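Local coordinates for glutathione s-transferase S2 (Nilaparvata lugens, PDB 5H5L), which acts as a glutathione-requiring prostaglandin D synthase of the sigma class of glutathione S-transferases and probably also conjugates glutathione to electrophilic substrates, at the interface of chains A and B. Residues are numbered along the deposited sequence; one frame, centred on the assembly and turned at random. Chains: chain A/B, Glutathione s-transferase S2.

Contact 1: the interface of chains A and B. Residues chain A 61-63, 65-67, 69; chain B 69, 86, 89-90, 93.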
ATOM      1  N   VAL A  61      -7.089  -5.613 -13.613  1.00 18.86           N
ATOM      2  CA  VAL A  61      -6.686  -5.432 -12.222  1.00 14.31           C
ATOM      3  C   VAL A  61      -5.558  -4.408 -12.162  1.00 15.79           C
ATOM      4  O   VAL A  61      -4.595  -4.505 -12.926  1.00 16.26           O
ATOM      5  CB  VAL A  61      -6.233  -6.766 -11.609  1.00 19.84           C
ATOM      6  CG1 VAL A  61      -6.033  -6.574 -10.083  1.00 21.29           C
ATOM      7  CG2 VAL A  61      -7.280  -7.833 -11.895  1.00 21.51           C
ATOM      8  N   CYS A  62      -5.678  -3.437 -11.265  1.00 17.43           N
ATOM      9  CA  CYS A  62      -4.567  -2.513 -11.077  0.54 17.08           C
ATOM     10  C   CYS A  62      -3.921  -2.723  -9.711  1.00 14.63           C
ATOM     11  O   CYS A  62      -4.271  -3.643  -8.964  1.00 15.74           O
ATOM     12  CB  CYS A  62      -5.029  -1.075 -11.261  0.54 20.90           C
ATOM     13  SG  CYS A  62      -6.292  -0.657 -10.139  0.54 22.53           S
ATOM     14  N   GLN A  63      -2.909  -1.894  -9.453  1.00 11.74           N
ATOM     15  CA  GLN A  63      -2.165  -1.776  -8.197  1.00 13.60           C
ATOM     16  C   GLN A  63      -1.000  -2.741  -8.136  1.00 12.96           C
ATOM     17  O   GLN A  63      -1.167  -3.948  -7.876  1.00 13.70           O
ATOM     18  CB  GLN A  63      -3.060  -1.962  -6.977  1.00 12.65           C
ATOM     19  CG  GLN A  63      -4.038  -0.816  -6.816  1.00 13.07           C
ATOM     20  CD  GLN A  63      -3.340   0.523  -6.663  1.00 16.03           C
ATOM     21  OE1 GLN A  63      -2.165   0.581  -6.290  1.00 15.39           O
ATOM     22  NE2 GLN A  63      -4.041   1.595  -6.983  1.00 15.91           N
ATOM     23  N   THR A  65       1.427  -3.370  -6.050  1.00  8.56           N
ATOM     24  CA  THR A  65       1.723  -4.196  -4.879  1.00 11.14           C
ATOM     25  C   THR A  65       0.731  -5.348  -4.768  1.00 10.44           C
ATOM     26  O   THR A  65       1.117  -6.489  -4.515  1.00 10.31           O
ATOM     27  CB  THR A  65       1.700  -3.337  -3.615  1.00 18.32           C
ATOM     28  OG1 THR A  65       2.699  -2.312  -3.718  1.00 15.42           O
ATOM     29  CG2 THR A  65       1.994  -4.174  -2.405  1.00 14.34           C
ATOM     30  N   ALA A  66      -0.555  -5.047  -4.934  1.00 11.01           N
ATOM     31  CA  ALA A  66      -1.589  -6.074  -4.899  1.00 11.03           C
ATOM     32  C   ALA A  66      -1.335  -7.169  -5.927  1.00 14.98           C
ATOM     33  O   ALA A  66      -1.486  -8.361  -5.627  1.00 10.82           O
ATOM     34  CB  ALA A  66      -2.950  -5.430  -5.130  1.00  9.86           C
ATOM     35  N   ILE A  67      -0.935  -6.786  -7.136  1.00 10.14           N
ATOM     36  CA  ILE A  67      -0.719  -7.768  -8.189  1.00  9.89           C
ATOM     37  C   ILE A  67       0.516  -8.609  -7.888  1.00  9.80           C
ATOM     38  O   ILE A  67       0.499  -9.837  -8.051  1.00  9.34           O
ATOM     39  CB  ILE A  67      -0.605  -7.054  -9.546  1.00 14.08           C
ATOM     40  CG1 ILE A  67      -1.907  -6.387  -9.908  1.00 13.14           C
ATOM     41  CG2 ILE A  67      -0.232  -8.045 -10.659  1.00 12.63           C
ATOM     42  CD1 ILE A  67      -1.752  -5.170 -10.924  1.00 18.88           C
ATOM     43  N   ARG A  69       1.809  -9.314  -4.990  1.00 10.37           N
ATOM     44  CA  ARG A  69       1.465 -10.250  -3.914  1.00 12.55           C
ATOM     45  C   ARG A  69       0.671 -11.437  -4.440  1.00 12.06           C
ATOM     46  O   ARG A  69       0.935 -12.584  -4.064  1.00 12.50           O
ATOM     47  CB  ARG A  69       0.665  -9.531  -2.814  1.00 12.32           C
ATOM     48  CG  ARG A  69       0.277 -10.450  -1.623  1.00 16.09           C
ATOM     49  CD  ARG A  69      -0.581  -9.756  -0.547  1.00 16.36           C
ATOM     50  NE  ARG A  69       0.098  -8.564  -0.020  1.00 12.31           N
ATOM     51  CZ  ARG A  69      -0.215  -7.316  -0.351  1.00 12.98           C
ATOM     52  NH1 ARG A  69      -1.217  -7.068  -1.190  1.00 11.75           N
ATOM     53  NH2 ARG A  69       0.458  -6.305   0.190  1.00 13.01           N
TER
ATOM     54  N   ARG B  69      -4.812  -6.399   7.142  1.00 12.30           N
ATOM     55  CA  ARG B  69      -4.946  -7.634   6.377  1.00 11.59           C
ATOM     56  C   ARG B  69      -4.639  -8.841   7.259  1.00 13.91           C
ATOM     57  O   ARG B  69      -5.330  -9.860   7.198  1.00 12.18           O
ATOM     58  CB  ARG B  69      -4.008  -7.601   5.155  1.00 12.11           C
ATOM     59  CG  ARG B  69      -4.144  -8.829   4.202  1.00 15.79           C
ATOM     60  CD  ARG B  69      -3.101  -8.815   3.019  1.00 16.20           C
ATOM     61  NE  ARG B  69      -3.300  -7.618   2.190  1.00  9.74           N
ATOM     62  CZ  ARG B  69      -2.523  -6.547   2.216  1.00 13.71           C
ATOM     63  NH1 ARG B  69      -1.444  -6.504   3.005  1.00 11.72           N
ATOM     64  NH2 ARG B  69      -2.829  -5.499   1.463  1.00 10.80           N
ATOM     65  N   LEU B  86      -6.902 -10.774  -3.948  1.00 15.27           N
ATOM     66  CA  LEU B  86      -6.541  -9.726  -4.896  1.00 15.54           C
ATOM     67  C   LEU B  86      -7.665  -8.699  -5.019  1.00 15.83           C
ATOM     68  O   LEU B  86      -7.416  -7.497  -5.097  1.00 13.72           O
ATOM     69  CB  LEU B  86      -6.228 -10.308  -6.261  1.00 11.67           C
ATOM     70  CG  LEU B  86      -5.810  -9.342  -7.367  1.00 17.11           C
ATOM     71  CD1 LEU B  86      -4.566  -8.542  -7.000  1.00  9.47           C
ATOM     72  CD2 LEU B  86      -5.578 -10.121  -8.677  1.00 19.28           C
ATOM     73  N   ASP B  89      -7.350  -6.490  -1.915  1.00 12.83           N
ATOM     74  CA  ASP B  89      -6.095  -5.739  -1.893  1.00 12.18           C
ATOM     75  C   ASP B  89      -6.097  -4.618  -2.913  1.00 10.45           C
ATOM     76  O   ASP B  89      -5.659  -3.502  -2.607  1.00  9.88           O
ATOM     77  CB  ASP B  89      -4.904  -6.671  -2.173  1.00 11.10           C
ATOM     78  CG  ASP B  89      -4.606  -7.641  -1.035  1.00 13.90           C
ATOM     79  OD1 ASP B  89      -5.182  -7.527   0.066  1.00 14.86           O
ATOM     80  OD2 ASP B  89      -3.804  -8.564  -1.277  1.00 10.58           O
ATOM     81  N   THR B  90      -6.564  -4.895  -4.149  1.00 11.03           N
ATOM     82  CA  THR B  90      -6.537  -3.858  -5.180  1.00 11.69           C
ATOM     83  C   THR B  90      -7.410  -2.665  -4.795  1.00 11.97           C
ATOM     84  O   THR B  90      -7.008  -1.514  -4.995  1.00 14.59           O
ATOM     85  CB  THR B  90      -6.946  -4.413  -6.559  1.00 17.49           C
ATOM     86  OG1 THR B  90      -6.715  -3.396  -7.541  1.00 19.10           O
ATOM     87  CG2 THR B  90      -8.374  -4.774  -6.607  1.00 13.62           C
ATOM     88  N   ASP B  93      -5.574  -0.637  -1.985  1.00 10.70           N
ATOM     89  CA  ASP B  93      -4.451   0.119  -2.498  1.00  9.61           C
ATOM     90  C   ASP B  93      -4.953   1.332  -3.286  1.00 13.09           C
ATOM     91  O   ASP B  93      -4.380   2.417  -3.210  1.00 12.03           O
ATOM     92  CB  ASP B  93      -3.553  -0.759  -3.375  1.00  9.35           C
ATOM     93  CG  ASP B  93      -2.520  -1.600  -2.549  1.00 15.37           C
ATOM     94  OD1 ASP B  93      -2.491  -1.523  -1.317  1.00 13.79           O
ATOM     95  OD2 ASP B  93      -1.720  -2.327  -3.168  1.00 17.65           O
TER
HETATM   96  O   HOH W   1      -3.272  -9.673  -3.795  1.00 11.20           O
HETATM   97  O   HOH W   2      -0.204  -1.128  -5.052  1.00 16.97           O
HETATM   98  O   HOH W   3      -0.662  -3.437   0.391  1.00 18.32           O

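Contact 2: the interface of chains A and B. Residues chain A 90-91, 94, 97, 128-129, 132-133; chain B 47-49, 63.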
ATOM      1  N   THR A  90       4.545  -5.800   5.605  1.00  9.47           N
ATOM      2  CA  THR A  90       4.953  -4.595   6.311  1.00 11.68           C
ATOM      3  C   THR A  90       6.185  -3.978   5.652  1.00 13.05           C
ATOM      4  O   THR A  90       6.236  -2.763   5.459  1.00  9.40           O
ATOM      5  CB  THR A  90       5.194  -4.868   7.808  1.00 17.11           C
ATOM      6  OG1 THR A  90       5.317  -3.630   8.495  1.00 19.18           O
ATOM      7  CG2 THR A  90       6.429  -5.691   8.034  1.00 14.62           C
ATOM      8  N   MET A  91       7.178  -4.790   5.265  1.00 13.23           N
ATOM      9  CA  MET A  91       8.363  -4.213   4.625  1.00  9.49           C
ATOM     10  C   MET A  91       8.016  -3.534   3.307  1.00 10.09           C
ATOM     11  O   MET A  91       8.559  -2.481   2.983  1.00 11.49           O
ATOM     12  CB  MET A  91       9.427  -5.277   4.383  1.00 10.97           C
ATOM     13  CG  MET A  91      10.013  -5.833   5.652  1.00 15.27           C
ATOM     14  SD  MET A  91      10.787  -4.584   6.693  1.00 25.29           S
ATOM     15  CE  MET A  91      11.952  -3.917   5.529  1.00 20.66           C
ATOM     16  N   THR A  94       6.291  -0.224   3.864  1.00 11.98           N
ATOM     17  CA  THR A  94       7.283   0.774   4.255  1.00 14.87           C
ATOM     18  C   THR A  94       8.079   1.224   3.039  1.00 14.11           C
ATOM     19  O   THR A  94       8.304   2.422   2.841  1.00 13.90           O
ATOM     20  CB  THR A  94       8.197   0.218   5.357  1.00 11.23           C
ATOM     21  OG1 THR A  94       7.411  -0.070   6.515  1.00 16.68           O
ATOM     22  CG2 THR A  94       9.300   1.180   5.747  1.00 17.28           C
ATOM     23  N   ASP A  97       6.116   3.671   1.323  1.00 14.69           N
ATOM     24  CA  ASP A  97       6.261   5.008   1.920  1.00 15.36           C
ATOM     25  C   ASP A  97       7.530   5.684   1.429  1.00 18.91           C
ATOM     26  O   ASP A  97       7.527   6.863   1.056  1.00 19.00           O
ATOM     27  CB  ASP A  97       6.297   4.890   3.428  1.00 14.67           C
ATOM     28  CG  ASP A  97       4.941   4.654   4.019  1.00 22.11           C
ATOM     29  OD1 ASP A  97       3.941   4.740   3.277  1.00 18.52           O
ATOM     30  OD2 ASP A  97       4.896   4.379   5.228  1.00 19.98           O
ATOM     31  N   PHE A 128      17.811   7.467   5.628  1.00 22.30           N
ATOM     32  CA  PHE A 128      16.896   7.044   6.681  1.00 25.86           C
ATOM     33  C   PHE A 128      16.376   5.638   6.415  1.00 24.42           C
ATOM     34  O   PHE A 128      16.442   4.759   7.285  1.00 23.16           O
ATOM     35  CB  PHE A 128      15.720   8.011   6.803  1.00 25.22           C
ATOM     36  CG  PHE A 128      14.795   7.641   7.906  1.00 26.80           C
ATOM     37  CD1 PHE A 128      15.169   7.832   9.222  1.00 31.40           C
ATOM     38  CD2 PHE A 128      13.568   7.060   7.638  1.00 24.35           C
ATOM     39  CE1 PHE A 128      14.318   7.481  10.264  1.00 36.88           C
ATOM     40  CE2 PHE A 128      12.708   6.712   8.664  1.00 27.73           C
ATOM     41  CZ  PHE A 128      13.078   6.921   9.980  1.00 31.23           C
ATOM     42  N   TYR A 129      15.799   5.429   5.230  1.00 25.57           N
ATOM     43  CA  TYR A 129      15.178   4.150   4.924  1.00 23.70           C
ATOM     44  C   TYR A 129      16.203   3.066   4.622  1.00 20.63           C
ATOM     45  O   TYR A 129      16.101   1.955   5.148  1.00 18.74           O
ATOM     46  CB  TYR A 129      14.223   4.318   3.749  1.00 19.29           C
ATOM     47  CG  TYR A 129      12.933   4.962   4.142  1.00 20.63           C
ATOM     48  CD1 TYR A 129      11.923   4.230   4.750  1.00 22.77           C
ATOM     49  CD2 TYR A 129      12.708   6.308   3.894  1.00 18.80           C
ATOM     50  CE1 TYR A 129      10.712   4.846   5.120  1.00 23.55           C
ATOM     51  CE2 TYR A 129      11.519   6.910   4.251  1.00 20.73           C
ATOM     52  CZ  TYR A 129      10.523   6.175   4.855  1.00 22.58           C
ATOM     53  OH  TYR A 129       9.344   6.774   5.206  1.00 28.71           O
ATOM     54  N   LYS A 132      17.982   1.261   7.392  1.00 26.79           N
ATOM     55  CA  LYS A 132      17.129   0.312   8.094  1.00 25.52           C
ATOM     56  C   LYS A 132      16.882  -0.942   7.250  1.00 17.53           C
ATOM     57  O   LYS A 132      16.912  -2.076   7.766  1.00 18.82           O
ATOM     58  CB  LYS A 132      15.823   1.014   8.471  1.00 24.49           C
ATOM     59  CG  LYS A 132      15.966   2.073   9.581  1.00 26.99           C
ATOM     60  CD  LYS A 132      14.627   2.768   9.859  1.00 29.39           C
ATOM     61  CE  LYS A 132      14.773   3.940  10.857  1.00 39.10           C
ATOM     62  NZ  LYS A 132      15.080   3.431  12.222  1.00 38.36           N
ATOM     63  N   PHE A 133      16.663  -0.768   5.949  1.00 19.79           N
ATOM     64  CA  PHE A 133      16.496  -1.937   5.098  1.00 17.00           C
ATOM     65  C   PHE A 133      17.766  -2.786   5.107  1.00 20.44           C
ATOM     66  O   PHE A 133      17.715  -4.013   5.252  1.00 20.82           O
ATOM     67  CB  PHE A 133      16.168  -1.514   3.680  1.00 17.25           C
ATOM     68  CG  PHE A 133      14.863  -0.756   3.520  1.00 16.41           C
ATOM     69  CD1 PHE A 133      13.832  -0.900   4.402  1.00 20.55           C
ATOM     70  CD2 PHE A 133      14.721   0.127   2.485  1.00 17.67           C
ATOM     71  CE1 PHE A 133      12.658  -0.185   4.238  1.00 21.53           C
ATOM     72  CE2 PHE A 133      13.551   0.829   2.304  1.00 18.06           C
ATOM     73  CZ  PHE A 133      12.514   0.659   3.197  1.00 15.31           C
TER
ATOM     74  N   PRO B  47       9.672   2.116  14.554  1.00 24.20           N
ATOM     75  CA  PRO B  47      10.579   1.475  13.578  1.00 26.89           C
ATOM     76  C   PRO B  47      10.991   2.378  12.441  1.00 24.89           C
ATOM     77  O   PRO B  47      12.154   2.364  12.043  1.00 26.76           O
ATOM     78  CB  PRO B  47       9.754   0.290  13.070  1.00 29.61           C
ATOM     79  CG  PRO B  47       8.840  -0.017  14.217  1.00 26.31           C
ATOM     80  CD  PRO B  47       8.450   1.316  14.759  1.00 23.85           C
ATOM     81  N   TYR B  48      10.076   3.188  11.929  1.00 20.51           N
ATOM     82  CA  TYR B  48      10.349   4.021  10.769  1.00 22.22           C
ATOM     83  C   TYR B  48       9.856   5.450  10.978  1.00 22.82           C
ATOM     84  O   TYR B  48       9.643   6.181  10.000  1.00 25.46           O
ATOM     85  CB  TYR B  48       9.744   3.379   9.508  1.00 26.14           C
ATOM     86  CG  TYR B  48      10.560   2.190   9.027  1.00 25.00           C
ATOM     87  CD1 TYR B  48      11.586   2.349   8.091  1.00 21.96           C
ATOM     88  CD2 TYR B  48      10.318   0.907   9.511  1.00 24.12           C
ATOM     89  CE1 TYR B  48      12.331   1.262   7.663  1.00 17.10           C
ATOM     90  CE2 TYR B  48      11.080  -0.197   9.051  1.00 17.20           C
ATOM     91  CZ  TYR B  48      12.095   0.005   8.161  1.00 20.11           C
ATOM     92  OH  TYR B  48      12.848  -1.070   7.711  1.00 21.47           O
ATOM     93  N   GLY B  49       9.674   5.863  12.234  1.00 28.20           N
ATOM     94  CA  GLY B  49       9.313   7.242  12.511  1.00 28.76           C
ATOM     95  C   GLY B  49       7.851   7.580  12.328  1.00 34.27           C
ATOM     96  O   GLY B  49       7.511   8.760  12.206  1.00 23.18           O
ATOM     97  N   GLN B  63       2.654  -0.345   9.637  1.00 11.62           N
ATOM     98  CA  GLN B  63       1.863  -0.300   8.409  1.00 15.44           C
ATOM     99  C   GLN B  63       0.421  -0.731   8.609  1.00 10.65           C
ATOM    100  O   GLN B  63       0.127  -1.922   8.724  1.00 10.89           O
ATOM    101  CB  GLN B  63       2.534  -1.139   7.313  1.00 10.67           C
ATOM    102  CG  GLN B  63       3.873  -0.498   6.943  1.00 16.23           C
ATOM    103  CD  GLN B  63       3.705   0.916   6.355  1.00 18.87           C
ATOM    104  OE1 GLN B  63       2.643   1.284   5.846  1.00 12.75           O
ATOM    105  NE2 GLN B  63       4.758   1.704   6.437  1.00 17.92           N
TER
HETATM  106  O   HOH W   4       8.121   5.903   7.519  1.00 38.04           O

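Contact 1: the interface of chains A and B
Charged groups meet close to the two-fold axis of this subunit interface. A:Arg69 and B:Arg69 come tip to tip, each chain bent at chi3 (-57° and -61°), and their guanidiniums stack nearly parallel, with A:Arg69 CZ 3.5 Å from B:Arg69 CZ. B:Asp89 probably offsets the repulsion of the like charges. Its carboxylate OD1 takes B:Arg69 NE at 2.8 Å, in the guanidinium plane, while OD2 forms a salt bridge with A:Arg69 NH1 at 3.0 Å, weak as a hydrogen bond. An alanine in place of B:Arg69 would remove the stacking partner and the NE bond, and would probably leave A:Arg69 and the B:Asp89 carboxylate less firmly oriented. Waters extend the polar network: one joins the NH2 groups of both arginines to B:Asp93 OD1, another joins B:Asp93 OD2 to A:Gln63 OE1 and A:Thr65 N, and a third links A:Ala66 O to B:Asp89 OD2. Farther along, the B:Thr90 hydroxyl OG1, anti to its backbone N (chi1 -172°), donates to A:Cys62 O at 2.8 Å from above the carbonyl plane. Apolar packing fills in beside it. A:Val61 CG1 meets B:Leu86 CD2 tip to tip at 3.8 Å, and A:Ala66 CB lies 3.8 Å from B:Asp89 CB. In the fold, strand 59-62 and helix 64-74 of the glutathione-binding N-terminal domain of chain A lie against helix 82-106 of chain B, while the arginine stack joins helix 64-74 of chain A to helix 64-75 of chain B.

Contact 2: the interface of chains A and B
B:Tyr48 turns its CG anti to the carbonyl carbon (chi1 -75°) and sets its ring crosswise to the chain (chi2 -91°), which sends the phenol from a loop of chain B into a pocket between helices 82-106 and 113-138 of chain A. A:Thr94 holds CG2 anti to its backbone N, so the methyl points at one face of this ring, 3.5 Å from the centroid, as a CH-pi contact. B:Tyr48 thus resembles the aromatic key of other glutathione transferase dimers, and hides 156 Å² of its surface against chain A. A:Lys132 runs up to the ring with CD 3.5 Å from B:Tyr48 CE1, then bends at chi4 so that its terminal amine NZ donates a hydrogen bond to B:Pro47 O at 3.1 Å, from above that carbonyl plane. A:Phe133 crosses obliquely at the phenol end, its CD1 3.5 Å from B:Tyr48 OH, and A:Met91 CE adds a further contact with the hydroxyl. The A:Phe128 ring turns its rim toward the B:Tyr48 backbone, with CE2 3.4 Å from the carbonyl O; its own CD2 sits over the A:Tyr129 ring.

Beside the key, B:Gln63 bends at chi2 and places its amide NE2 between two acceptors. One is A:Asp97 OD2 at 2.9 Å, nearly straight and in the amide plane, though above the carboxylate plane. The other is A:Thr94 OG1, more bent and tilted from the amide plane. That hydroxyl donates in turn to A:Thr90 O, fixing the rotation that aims CG2 at the phenol. A water bridges A:Tyr129 OH and B:Tyr48 O, 2.9 Å from the latter.

The C-alpha centres of contact 1 and contact 2 lie about 20 Å apart along one two-fold symmetric interface, and the symmetry gives each a twin with the chains exchanged. Both use helix 82-106, from chain B in contact 1 and from chain A in contact 2. Residues 63 and 90 serve in both with the chains swapped, so contact 2 adjoins, and overlaps, the twin of contact 1. Contact 1 supplies a mainly polar, water-rich centre, whereas contact 2 supplies an aromatic key. Because Gln63 also lines the glutathione pocket, dimer assembly probably helps to shape each active site.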